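Local atomic coordinates of GTPase-activating protein skywalker (Drosophila melanogaster, PDB entry 5HJQ), a protein that acts as a GTPase-activating protein for Rab35, regulating synaptic vesicle protein recycling through endosomes, and binds phosphoinositides through its TBC domain, the part described here. Residues A[95-98]-A[99-103]; A[110-113]-A[114-118]; A[198-201]-A[202-206]; A[221-225]-A[226-230]. All blocks are in the same frame, centred on the assembly; numbering follows the deposited sequence.

Interaction 1 of 4, residues A[95-98]-A[99-103]. With I3P (D-myo-inositol-1,4,5-triphosphate), chain B.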
loop_
_atom_site.group_PDB
_atom_site.type_symbol
_atom_site.label_atom_id
_atom_site.label_comp_id
_atom_site.label_asym_id
_atom_site.label_seq_id
_atom_site.Cartn_x
_atom_site.Cartn_y
_atom_site.Cartn_z
ATOM N N ARG A 95 -11.591 -3.983 -17.080
ATOM C CA ARG A 95 -10.947 -5.287 -16.973
ATOM C C ARG A 95 -9.699 -5.332 -17.843
ATOM O O ARG A 95 -8.650 -5.822 -17.423
ATOM C CB ARG A 95 -11.909 -6.404 -17.372
ATOM C CG ARG A 95 -13.055 -6.580 -16.409
ATOM C CD ARG A 95 -14.014 -7.672 -16.830
ATOM N NE ARG A 95 -15.077 -7.823 -15.842
ATOM C CZ ARG A 95 -16.145 -7.037 -15.781
ATOM N NH1 ARG A 95 -16.280 -6.043 -16.649
ATOM N NH2 ARG A 95 -17.071 -7.236 -14.852
ATOM N N ASP A 96 -9.825 -4.812 -19.061
ATOM C CA ASP A 96 -8.691 -4.703 -19.967
ATOM C C ASP A 96 -7.577 -3.881 -19.333
ATOM O O ASP A 96 -6.414 -4.279 -19.355
ATOM C CB ASP A 96 -9.119 -4.083 -21.297
ATOM C CG ASP A 96 -9.684 -5.107 -22.262
ATOM O OD1 ASP A 96 -9.327 -6.299 -22.145
ATOM O OD2 ASP A 96 -10.485 -4.719 -23.138
ATOM N N VAL A 97 -7.942 -2.743 -18.753
ATOM C CA VAL A 97 -6.977 -1.903 -18.054
ATOM C C VAL A 97 -6.395 -2.642 -16.852
ATOM O O VAL A 97 -5.177 -2.653 -16.649
ATOM C CB VAL A 97 -7.611 -0.577 -17.588
ATOM C CG1 VAL A 97 -6.697 0.142 -16.610
ATOM C CG2 VAL A 97 -7.922 0.312 -18.786
ATOM N N LYS A 98 -7.274 -3.268 -16.070
ATOM C CA LYS A 98 -6.862 -4.043 -14.903
ATOM C C LYS A 98 -5.822 -5.090 -15.276
ATOM O O LYS A 98 -4.817 -5.251 -14.586
ATOM C CB LYS A 98 -8.068 -4.722 -14.245
ATOM C CG LYS A 98 -7.698 -5.632 -13.079
ATOM C CD LYS A 98 -8.928 -6.229 -12.404
ATOM C CE LYS A 98 -9.614 -7.253 -13.294
ATOM N NZ LYS A 98 -10.734 -7.928 -12.580
ATOM N N ASN A 99 -6.064 -5.787 -16.382
ATOM C CA ASN A 99 -5.167 -6.847 -16.824
ATOM C C ASN A 99 -3.864 -6.315 -17.404
ATOM O O ASN A 99 -2.817 -6.935 -17.249
ATOM C CB ASN A 99 -5.871 -7.744 -17.844
ATOM C CG ASN A 99 -6.774 -8.774 -17.185
ATOM O OD1 ASN A 99 -6.307 -9.810 -16.714
ATOM N ND2 ASN A 99 -8.072 -8.491 -17.146
ATOM N N ILE A 100 -3.928 -5.165 -18.065
ATOM C CA ILE A 100 -2.721 -4.528 -18.582
ATOM C C ILE A 100 -1.813 -4.131 -17.426
ATOM O O ILE A 100 -0.605 -4.369 -17.458
ATOM C CB ILE A 100 -3.050 -3.286 -19.433
ATOM C CG1 ILE A 100 -3.664 -3.709 -20.768
ATOM C CG2 ILE A 100 -1.803 -2.445 -19.670
ATOM C CD1 ILE A 100 -4.417 -2.610 -21.458
ATOM N N LEU A 101 -2.411 -3.537 -16.400
ATOM C CA LEU A 101 -1.674 -3.124 -15.214
ATOM C C LEU A 101 -1.019 -4.313 -14.516
ATOM O O LEU A 101 0.087 -4.198 -13.985
ATOM C CB LEU A 101 -2.599 -2.393 -14.244
ATOM C CG LEU A 101 -3.102 -1.027 -14.715
ATOM C CD1 LEU A 101 -4.307 -0.603 -13.903
ATOM C CD2 LEU A 101 -1.998 0.026 -14.634
ATOM N N ARG A 102 -1.702 -5.455 -14.531
ATOM C CA ARG A 102 -1.181 -6.664 -13.900
ATOM C C ARG A 102 0.016 -7.247 -14.650
ATOM O O ARG A 102 0.951 -7.758 -14.032
ATOM C CB ARG A 102 -2.279 -7.729 -13.780
ATOM C CG ARG A 102 -3.386 -7.392 -12.791
ATOM C CD ARG A 102 -4.412 -8.516 -12.703
ATOM N NE ARG A 102 -5.516 -8.193 -11.802
ATOM C CZ ARG A 102 -6.506 -9.030 -11.506
ATOM N NH1 ARG A 102 -6.529 -10.243 -12.038
ATOM N NH2 ARG A 102 -7.468 -8.658 -10.673
ATOM N N GLU A 103 -0.006 -7.162 -15.979
ATOM C CA GLU A 103 0.992 -7.858 -16.791
ATOM C C GLU A 103 2.107 -6.969 -17.340
ATOM O O GLU A 103 3.217 -7.452 -17.588
ATOM C CB GLU A 103 0.308 -8.584 -17.947
ATOM C CG GLU A 103 -0.958 -9.314 -17.548
ATOM C CD GLU A 103 -0.981 -10.754 -18.031
ATOM O OE1 GLU A 103 0.113 -11.315 -18.256
ATOM O OE2 GLU A 103 -2.084 -11.332 -18.163
HETATM C C1 I3P B . -12.942 -13.558 -8.517
HETATM C C2 I3P B . -14.343 -13.531 -9.103
HETATM C C3 I3P B . -15.092 -12.239 -8.773
HETATM C C4 I3P B . -14.258 -10.971 -8.586
HETATM C C5 I3P B . -12.736 -11.068 -8.612
HETATM C C6 I3P B . -12.173 -12.411 -9.094
HETATM O O1 I3P B . -12.235 -14.770 -8.837
HETATM O O2 I3P B . -14.248 -13.646 -10.493
HETATM O O3 I3P B . -16.038 -11.992 -9.809
HETATM O O4 I3P B . -14.640 -10.397 -7.320
HETATM O O5 I3P B . -12.241 -10.047 -9.445
HETATM O O6 I3P B . -10.811 -12.535 -8.698
HETATM P P1 I3P B . -13.001 -16.171 -9.027
HETATM O O11 I3P B . -13.761 -16.160 -10.306
HETATM O O12 I3P B . -11.974 -17.279 -9.086
HETATM O O13 I3P B . -13.949 -16.434 -7.842
HETATM P P4 I3P B . -15.445 -9.007 -7.335
HETATM O O41 I3P B . -15.763 -8.630 -8.762
HETATM O O42 I3P B . -14.578 -7.921 -6.696
HETATM O O43 I3P B . -16.757 -9.161 -6.530
HETATM P P5 I3P B . -10.787 -9.491 -9.210
HETATM O O51 I3P B . -10.619 -8.214 -9.948
HETATM O O52 I3P B . -10.574 -9.239 -7.739
HETATM O O53 I3P B . -9.762 -10.480 -9.701
#
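Arg95, Asp96, Val97 and Lys98 each accept, at the carbonyl, a hydrogen bond from the backbone N four residues on, which makes 95-103 continuous alpha-helix; the bond from Leu101 N to Val97 O, 2.9 Å, is close to linear. One turn apart on this helix, Lys98 and Arg102 lie alongside each other and grip the same phosphate of inositol trisphosphate. Lys98 NZ bonds to I3P O51 at 2.6 Å, while Arg102 NH2 reaches I3P O53 at 3.1 Å with 171° at the hydrogen, P5 lying in the guanidinium plane beyond its edge. The lysine chain bends at chi3 (70°), and its CE lies over one guanidinium face, 3.7 Å above the plane and off toward the rim. Asn99 turns back on its own turn: ND2 donates to Arg95 O at 2.7 Å, from the face of that carbonyl opposite the one used by Asn99 N. Away from the ligand, Val97 CG1 packs on Leu101 CD1 at 3.7 Å, and Val97 also meets helix 82-91. Glu297 forms a salt bridge with Arg102, and Lys300, Arg304 and Arg358 also hydrogen-bond to the ligand. With a leucine in place of Arg102, the phosphate would probably lose its bond at O53 and Glu297 its cationic mate. Lys98 NZ and Arg102 NH2 come within 3.9 Å, consistent with a pocket built for an anion; the phosphate and Glu297 probably offset the gathered charge.

Interaction 2 of 4, residues A[110-113]-A[114-118]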
loop_
_atom_site.group_PDB
_atom_site.type_symbol
_atom_site.label_atom_id
_atom_site.label_comp_id
_atom_site.label_asym_id
_atom_site.label_seq_id
_atom_site.Cartn_x
_atom_site.Cartn_y
_atom_site.Cartn_z
ATOM N N SER A 110 10.446 4.574 -16.079
ATOM C CA SER A 110 9.436 4.918 -17.079
ATOM C C SER A 110 8.653 6.184 -16.728
ATOM O O SER A 110 8.249 6.378 -15.584
ATOM C CB SER A 110 8.465 3.753 -17.269
ATOM O OG SER A 110 7.396 4.122 -18.121
ATOM N N PRO A 111 8.445 7.058 -17.720
ATOM C CA PRO A 111 7.734 8.318 -17.493
ATOM C C PRO A 111 6.218 8.143 -17.492
ATOM O O PRO A 111 5.493 9.121 -17.312
ATOM C CB PRO A 111 8.182 9.183 -18.674
ATOM C CG PRO A 111 8.402 8.197 -19.771
ATOM C CD PRO A 111 8.944 6.948 -19.103
ATOM N N ILE A 112 5.747 6.914 -17.686
ATOM C CA ILE A 112 4.314 6.668 -17.832
ATOM C C ILE A 112 3.562 6.910 -16.522
ATOM O O ILE A 112 2.396 7.301 -16.532
ATOM C CB ILE A 112 4.027 5.227 -18.326
ATOM C CG1 ILE A 112 2.574 5.100 -18.794
ATOM C CG2 ILE A 112 4.340 4.196 -17.241
ATOM C CD1 ILE A 112 2.144 3.671 -19.089
ATOM N N ARG A 113 4.237 6.705 -15.395
ATOM C CA ARG A 113 3.574 6.781 -14.100
ATOM C C ARG A 113 3.222 8.214 -13.735
ATOM O O ARG A 113 2.242 8.456 -13.029
ATOM C CB ARG A 113 4.447 6.149 -13.017
ATOM C CG ARG A 113 4.569 4.653 -13.184
ATOM C CD ARG A 113 5.084 3.964 -11.935
ATOM N NE ARG A 113 5.040 2.517 -12.110
ATOM C CZ ARG A 113 5.969 1.815 -12.748
ATOM N NH1 ARG A 113 7.027 2.426 -13.263
ATOM N NH2 ARG A 113 5.843 0.499 -12.866
ATOM N N ALA A 114 4.008 9.160 -14.238
ATOM C CA ALA A 114 3.702 10.574 -14.066
ATOM C C ALA A 114 2.317 10.887 -14.627
ATOM O O ALA A 114 1.632 11.797 -14.157
ATOM C CB ALA A 114 4.757 11.436 -14.736
ATOM N N GLN A 115 1.906 10.114 -15.628
ATOM C CA GLN A 115 0.590 10.273 -16.230
ATOM C C GLN A 115 -0.390 9.170 -15.824
ATOM O O GLN A 115 -1.573 9.437 -15.617
ATOM C CB GLN A 115 0.708 10.315 -17.756
ATOM C CG GLN A 115 1.260 11.624 -18.309
ATOM C CD GLN A 115 1.271 11.653 -19.824
ATOM O OE1 GLN A 115 0.379 12.227 -20.451
ATOM N NE2 GLN A 115 2.283 11.033 -20.421
ATOM N N LEU A 116 0.098 7.936 -15.726
ATOM C CA LEU A 116 -0.768 6.790 -15.450
ATOM C C LEU A 116 -1.439 6.879 -14.082
ATOM O O LEU A 116 -2.652 6.708 -13.965
ATOM C CB LEU A 116 0.024 5.482 -15.550
ATOM C CG LEU A 116 -0.731 4.183 -15.256
ATOM C CD1 LEU A 116 -2.010 4.093 -16.077
ATOM C CD2 LEU A 116 0.162 2.977 -15.523
ATOM N N TRP A 117 -0.649 7.157 -13.050
ATOM C CA TRP A 117 -1.161 7.147 -11.680
ATOM C C TRP A 117 -2.167 8.261 -11.350
ATOM O O TRP A 117 -3.166 7.990 -10.683
ATOM C CB TRP A 117 0.000 7.192 -10.685
ATOM C CG TRP A 117 0.681 5.871 -10.512
ATOM C CD1 TRP A 117 0.455 4.732 -11.228
ATOM C CD2 TRP A 117 1.686 5.546 -9.548
ATOM N NE1 TRP A 117 1.263 3.717 -10.771
ATOM C CE2 TRP A 117 2.028 4.192 -9.740
ATOM C CE3 TRP A 117 2.334 6.269 -8.544
ATOM C CZ2 TRP A 117 2.992 3.549 -8.969
ATOM C CZ3 TRP A 117 3.285 5.627 -7.774
ATOM C CH2 TRP A 117 3.608 4.281 -7.992
ATOM N N PRO A 118 -1.916 9.512 -11.795
ATOM C CA PRO A 118 -2.938 10.525 -11.494
ATOM C C PRO A 118 -4.298 10.218 -12.118
ATOM O O PRO A 118 -5.330 10.619 -11.578
ATOM C CB PRO A 118 -2.350 11.803 -12.093
ATOM C CG PRO A 118 -0.888 11.587 -12.049
ATOM C CD PRO A 118 -0.694 10.129 -12.346
#
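Arg113 lays its aliphatic chain across the indole of Trp117, one turn ahead, and this is the tight side of the contact. Arg113 CG is anti to the carbonyl carbon (chi1 -69°) and the chain then runs extended to NE, which lays CD along the indole, 3.5 Å above the ring plane toward the rim and 3.7 Å from Trp117 CZ2. The guanidinium is turned 76° from the indole, so the touching is done largely by methylenes rather than by a parallel cation-pi stack. The polar ends are engaged beyond the segments: Arg113 with Asp292 and the carbonyls of Trp106 and Pro107, Trp117 NE1 also with Asp292 of helix 284-297. Next to this pair, Ile112 CD1 meets Leu116 CD2 at 4.1 Å, the two side chains lying side by side and both touching Trp106. These residues lead into and begin helix 113-122 of the TBC domain, where Ser110 OG takes a capping bond from Ile112 N, 3.3 Å. Phenyl rings of Phe207 and Phe295 meet the indole edge-to-face; an alanine at Trp117 would probably open a gap beside them, leave the Arg113 methylenes uncovered and deprive Asp292 of a donor. The outer side is looser. Pro111 and Gln115 are exposed there, and the bond from Ala114 N to Pro111 O is weak, 3.4 Å.

Interaction 3 of 4, residues A[198-201]-A[202-206]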
loop_
_atom_site.group_PDB
_atom_site.type_symbol
_atom_site.label_atom_id
_atom_site.label_comp_id
_atom_site.label_asym_id
_atom_site.label_seq_id
_atom_site.Cartn_x
_atom_site.Cartn_y
_atom_site.Cartn_z
ATOM N N TYR A 198 0.527 8.283 5.020
ATOM C CA TYR A 198 1.836 8.892 4.794
ATOM C C TYR A 198 2.742 8.064 3.862
ATOM O O TYR A 198 3.307 8.625 2.923
ATOM C CB TYR A 198 2.544 9.150 6.129
ATOM C CG TYR A 198 3.725 10.094 6.037
ATOM C CD1 TYR A 198 4.947 9.666 5.531
ATOM C CD2 TYR A 198 3.623 11.409 6.465
ATOM C CE1 TYR A 198 6.029 10.523 5.450
ATOM C CE2 TYR A 198 4.699 12.272 6.384
ATOM C CZ TYR A 198 5.897 11.821 5.879
ATOM O OH TYR A 198 6.968 12.676 5.801
ATOM N N PRO A 199 2.898 6.743 4.115
ATOM C CA PRO A 199 3.748 5.963 3.201
ATOM C C PRO A 199 3.307 6.030 1.738
ATOM O O PRO A 199 4.155 6.043 0.845
ATOM C CB PRO A 199 3.608 4.534 3.737
ATOM C CG PRO A 199 3.352 4.714 5.181
ATOM C CD PRO A 199 2.474 5.927 5.271
ATOM N N ILE A 200 2.000 6.086 1.503
ATOM C CA ILE A 200 1.468 6.178 0.149
ATOM C C ILE A 200 1.794 7.541 -0.468
ATOM O O ILE A 200 2.195 7.630 -1.632
ATOM C CB ILE A 200 -0.055 5.945 0.129
ATOM C CG1 ILE A 200 -0.382 4.492 0.484
ATOM C CG2 ILE A 200 -0.633 6.282 -1.237
ATOM C CD1 ILE A 200 -1.864 4.175 0.425
ATOM N N THR A 201 1.625 8.593 0.327
ATOM C CA THR A 201 1.948 9.953 -0.091
ATOM C C THR A 201 3.386 10.036 -0.583
ATOM O O THR A 201 3.667 10.661 -1.604
ATOM C CB THR A 201 1.747 10.957 1.058
ATOM O OG1 THR A 201 0.380 10.930 1.482
ATOM C CG2 THR A 201 2.111 12.370 0.615
ATOM N N SER A 202 4.289 9.388 0.146
ATOM C CA SER A 202 5.693 9.333 -0.237
ATOM C C SER A 202 5.892 8.625 -1.575
ATOM O O SER A 202 6.718 9.039 -2.382
ATOM C CB SER A 202 6.515 8.633 0.848
ATOM O OG SER A 202 6.609 9.431 2.015
ATOM N N ILE A 203 5.138 7.554 -1.798
ATOM C CA ILE A 203 5.247 6.778 -3.030
ATOM C C ILE A 203 4.789 7.589 -4.238
ATOM O O ILE A 203 5.457 7.613 -5.274
ATOM C CB ILE A 203 4.421 5.478 -2.946
ATOM C CG1 ILE A 203 4.975 4.561 -1.853
ATOM C CG2 ILE A 203 4.426 4.755 -4.278
ATOM C CD1 ILE A 203 4.254 3.233 -1.747
ATOM N N LEU A 204 3.645 8.247 -4.095
ATOM C CA LEU A 204 3.114 9.116 -5.135
ATOM C C LEU A 204 4.135 10.174 -5.536
ATOM O O LEU A 204 4.331 10.447 -6.718
ATOM C CB LEU A 204 1.828 9.784 -4.654
ATOM C CG LEU A 204 0.642 8.859 -4.392
ATOM C CD1 LEU A 204 -0.440 9.611 -3.650
ATOM C CD2 LEU A 204 0.113 8.320 -5.708
ATOM N N LEU A 205 4.795 10.747 -4.535
ATOM C CA LEU A 205 5.740 11.840 -4.735
ATOM C C LEU A 205 6.991 11.430 -5.511
ATOM O O LEU A 205 7.791 12.280 -5.894
ATOM C CB LEU A 205 6.141 12.427 -3.380
ATOM C CG LEU A 205 5.108 13.361 -2.744
ATOM C CD1 LEU A 205 5.556 13.813 -1.361
ATOM C CD2 LEU A 205 4.865 14.566 -3.657
ATOM N N HIS A 206 7.164 10.134 -5.738
ATOM C CA HIS A 206 8.318 9.648 -6.487
ATOM C C HIS A 206 8.127 9.782 -7.998
ATOM O O HIS A 206 9.068 9.574 -8.761
ATOM C CB HIS A 206 8.611 8.184 -6.139
ATOM C CG HIS A 206 9.322 7.997 -4.834
ATOM N ND1 HIS A 206 8.705 8.179 -3.615
ATOM C CD2 HIS A 206 10.600 7.646 -4.561
ATOM C CE1 HIS A 206 9.573 7.947 -2.646
ATOM N NE2 HIS A 206 10.731 7.622 -3.193
#
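Helix 197-204 of the TBC domain is a short, buried helix, and residues from Tyr198 to Leu204 trace its turns. Successive i to i+4 bonds run from Ser202 N to Tyr198 O, Ile203 N to Pro199 O, Leu204 N to Ile200 O and Leu205 N to Thr201 O; that of Leu204, 2.9 Å with 170° at the hydrogen, is nearly linear. The side chains follow the same spacing. Tyr198, with CG anti to its N (chi1 -165°), swings its ring along the helix until CE1 lies 3.7 Å from Ser202 OG, which approaches the ring obliquely. That hydroxyl is occupied by the carbonyl of Leu165, while Tyr198 OH bonds to Asp178, so each polar end is satisfied outside the pair. On another flank Ile200 CG2 and Leu204 CD1 lie 4.1 Å apart with their side chains parallel in direction. Leu205 CG folds over Thr201 O at 3.3 Å, and Ile203 CG1 similarly covers Pro199 O at 3.2 Å; both are packing of carbon against a carbonyl already used by the helix. Around this core, Tyr198 and Leu205 face helix 171-187, Thr201 and Leu204 meet helix 210-221, and Ile200, Ile203 and Leu204 press on helix 284-297.

Interaction 4 of 4, residues A[221-225]-A[226-230]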
loop_
_atom_site.group_PDB
_atom_site.type_symbol
_atom_site.label_atom_id
_atom_site.label_comp_id
_atom_site.label_asym_id
_atom_site.label_seq_id
_atom_site.Cartn_x
_atom_site.Cartn_y
_atom_site.Cartn_z
ATOM N N VAL A 221 -8.916 8.570 -0.690
ATOM C CA VAL A 221 -9.514 8.679 0.635
ATOM C C VAL A 221 -11.027 8.914 0.574
ATOM O O VAL A 221 -11.784 8.378 1.387
ATOM C CB VAL A 221 -8.833 9.814 1.438
ATOM C CG1 VAL A 221 -9.747 10.363 2.520
ATOM C CG2 VAL A 221 -7.514 9.325 2.023
ATOM N N GLY A 222 -11.467 9.694 -0.408
ATOM C CA GLY A 222 -12.873 10.028 -0.540
ATOM C C GLY A 222 -13.681 9.059 -1.383
ATOM O O GLY A 222 -14.874 9.274 -1.600
ATOM N N SER A 223 -13.038 8.000 -1.866
ATOM C CA SER A 223 -13.726 6.970 -2.640
ATOM C C SER A 223 -14.903 6.390 -1.854
ATOM O O SER A 223 -14.770 6.046 -0.680
ATOM C CB SER A 223 -12.756 5.857 -3.037
ATOM O OG SER A 223 -13.432 4.805 -3.701
ATOM N N LYS A 224 -16.055 6.291 -2.513
ATOM C CA LYS A 224 -17.294 5.912 -1.842
ATOM C C LYS A 224 -17.641 4.442 -2.061
ATOM O O LYS A 224 -18.308 3.826 -1.230
ATOM C CB LYS A 224 -18.440 6.806 -2.320
ATOM C CG LYS A 224 -17.968 8.096 -2.977
ATOM C CD LYS A 224 -19.071 8.778 -3.781
ATOM C CE LYS A 224 -18.548 10.038 -4.467
ATOM N NZ LYS A 224 -17.961 11.018 -3.510
ATOM N N GLU A 225 -17.182 3.884 -3.177
ATOM C CA GLU A 225 -17.399 2.470 -3.463
ATOM C C GLU A 225 -16.204 1.625 -3.030
ATOM O O GLU A 225 -16.302 0.821 -2.102
ATOM C CB GLU A 225 -17.677 2.258 -4.952
ATOM C CG GLU A 225 -17.974 0.807 -5.324
ATOM C CD GLU A 225 -18.270 0.617 -6.801
ATOM O OE1 GLU A 225 -18.210 1.608 -7.561
ATOM O OE2 GLU A 225 -18.561 -0.530 -7.200
ATOM N N LYS A 226 -15.079 1.809 -3.713
ATOM C CA LYS A 226 -13.869 1.050 -3.420
ATOM C C LYS A 226 -13.146 1.585 -2.192
ATOM O O LYS A 226 -13.191 2.779 -1.901
ATOM C CB LYS A 226 -12.921 1.061 -4.621
ATOM C CG LYS A 226 -13.358 0.166 -5.767
ATOM C CD LYS A 226 -12.301 0.117 -6.857
ATOM C CE LYS A 226 -12.686 -0.860 -7.954
ATOM N NZ LYS A 226 -12.953 -2.222 -7.412
ATOM N N VAL A 227 -12.476 0.685 -1.478
ATOM C CA VAL A 227 -11.697 1.051 -0.302
ATOM C C VAL A 227 -10.208 1.072 -0.640
ATOM O O VAL A 227 -9.694 0.140 -1.254
ATOM C CB VAL A 227 -11.944 0.073 0.866
ATOM C CG1 VAL A 227 -11.099 0.453 2.070
ATOM C CG2 VAL A 227 -13.425 0.039 1.233
ATOM N N PHE A 228 -9.521 2.138 -0.239
ATOM C CA PHE A 228 -8.090 2.270 -0.487
ATOM C C PHE A 228 -7.329 2.479 0.814
ATOM O O PHE A 228 -6.412 1.726 1.144
ATOM C CB PHE A 228 -7.807 3.440 -1.442
ATOM C CG PHE A 228 -8.371 3.251 -2.817
ATOM C CD1 PHE A 228 -9.671 3.629 -3.106
ATOM C CD2 PHE A 228 -7.603 2.686 -3.821
ATOM C CE1 PHE A 228 -10.192 3.452 -4.373
ATOM C CE2 PHE A 228 -8.119 2.504 -5.089
ATOM C CZ PHE A 228 -9.416 2.887 -5.365
ATOM N N ILE A 229 -7.723 3.514 1.546
ATOM C CA ILE A 229 -7.005 3.937 2.738
ATOM C C ILE A 229 -7.941 4.012 3.947
ATOM O O ILE A 229 -8.888 4.800 3.961
ATOM C CB ILE A 229 -6.332 5.307 2.512
ATOM C CG1 ILE A 229 -5.230 5.203 1.453
ATOM C CG2 ILE A 229 -5.746 5.831 3.799
ATOM C CD1 ILE A 229 -4.715 6.552 0.984
ATOM N N ASN A 230 -7.683 3.185 4.954
ATOM C CA ASN A 230 -8.507 3.186 6.159
ATOM C C ASN A 230 -8.247 4.434 6.992
ATOM O O ASN A 230 -7.100 4.849 7.154
ATOM C CB ASN A 230 -8.257 1.925 6.983
ATOM C CG ASN A 230 -8.802 0.681 6.312
ATOM O OD1 ASN A 230 -8.192 -0.387 6.365
ATOM N ND2 ASN A 230 -9.953 0.818 5.658
#
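Ser223 and Lys226 supply the hydrogen bond that spans the loop: Ser223 OG donates to Lys226 O at 2.7 Å. The hydroxyl is anti to the serine N (chi1 176°), which carries it across the turn, and it meets the carbonyl at 125° at the oxygen, tilted out of the carbonyl plane. The sides of the loop run nearly antiparallel, their end-to-end directions 158° apart, yet neither is a strand. Beyond the loop, Val227 pairs through backbone bonds with Ile299.

Van der Waals contacts add to it. The Phe228 ring presents its edge to Ser223, with CE1 3.6 Å from OG and 3.8 Å from CB; the hydroxyl lies in the ring plane rather than over a face. Nearer the open end of the loop, Val221 CG2 and Ile229 CD1 meet at 4.1 Å, their side chains crossing at a slant. His124 comes up to the Phe228 ring, and Ile229 packs on Ile200 of helix 197-204.

Charge is sparse between the segments: Glu225 OE2 and Lys226 NZ are 5.9 Å apart, too far for a salt bridge. Lys226 NZ instead makes a weak bond to the carbonyl of Glu297.

The whole is a reversing loop between helices 210-221 and 233-250, a connection within the all-helical TBC domain. Its turn lies close to the phosphoinositide pocket, the Lys226 side chain about 6 Å from the bound inositol trisphosphate.

Taken from the N terminus, the four contacts follow in series; none nests in or crosses another. Interactions 1 to 3 join successive turns of a helix or its start, while interaction 4 closes a short reversing loop between helices 210-221 and 233-250. Interaction 1, on helix 94-103, touches interaction 2, at the start of helix 113-122, through Leu101 CD2 and Leu116 CD2, 3.8 Å apart. Interaction 2 meets interaction 3 where Trp117 CZ3 approaches Ile203 CG2 at 3.8 Å, bringing helix 113-122 against helix 197-204. Interaction 3 in turn touches interaction 4 through Ile200 CD1 and Ile229 CG1, 3.7 Å apart. Interactions 1 and 4 do not touch; interaction 1 binds the ligand, and Lys226 of interaction 4 lies about 6 Å from it.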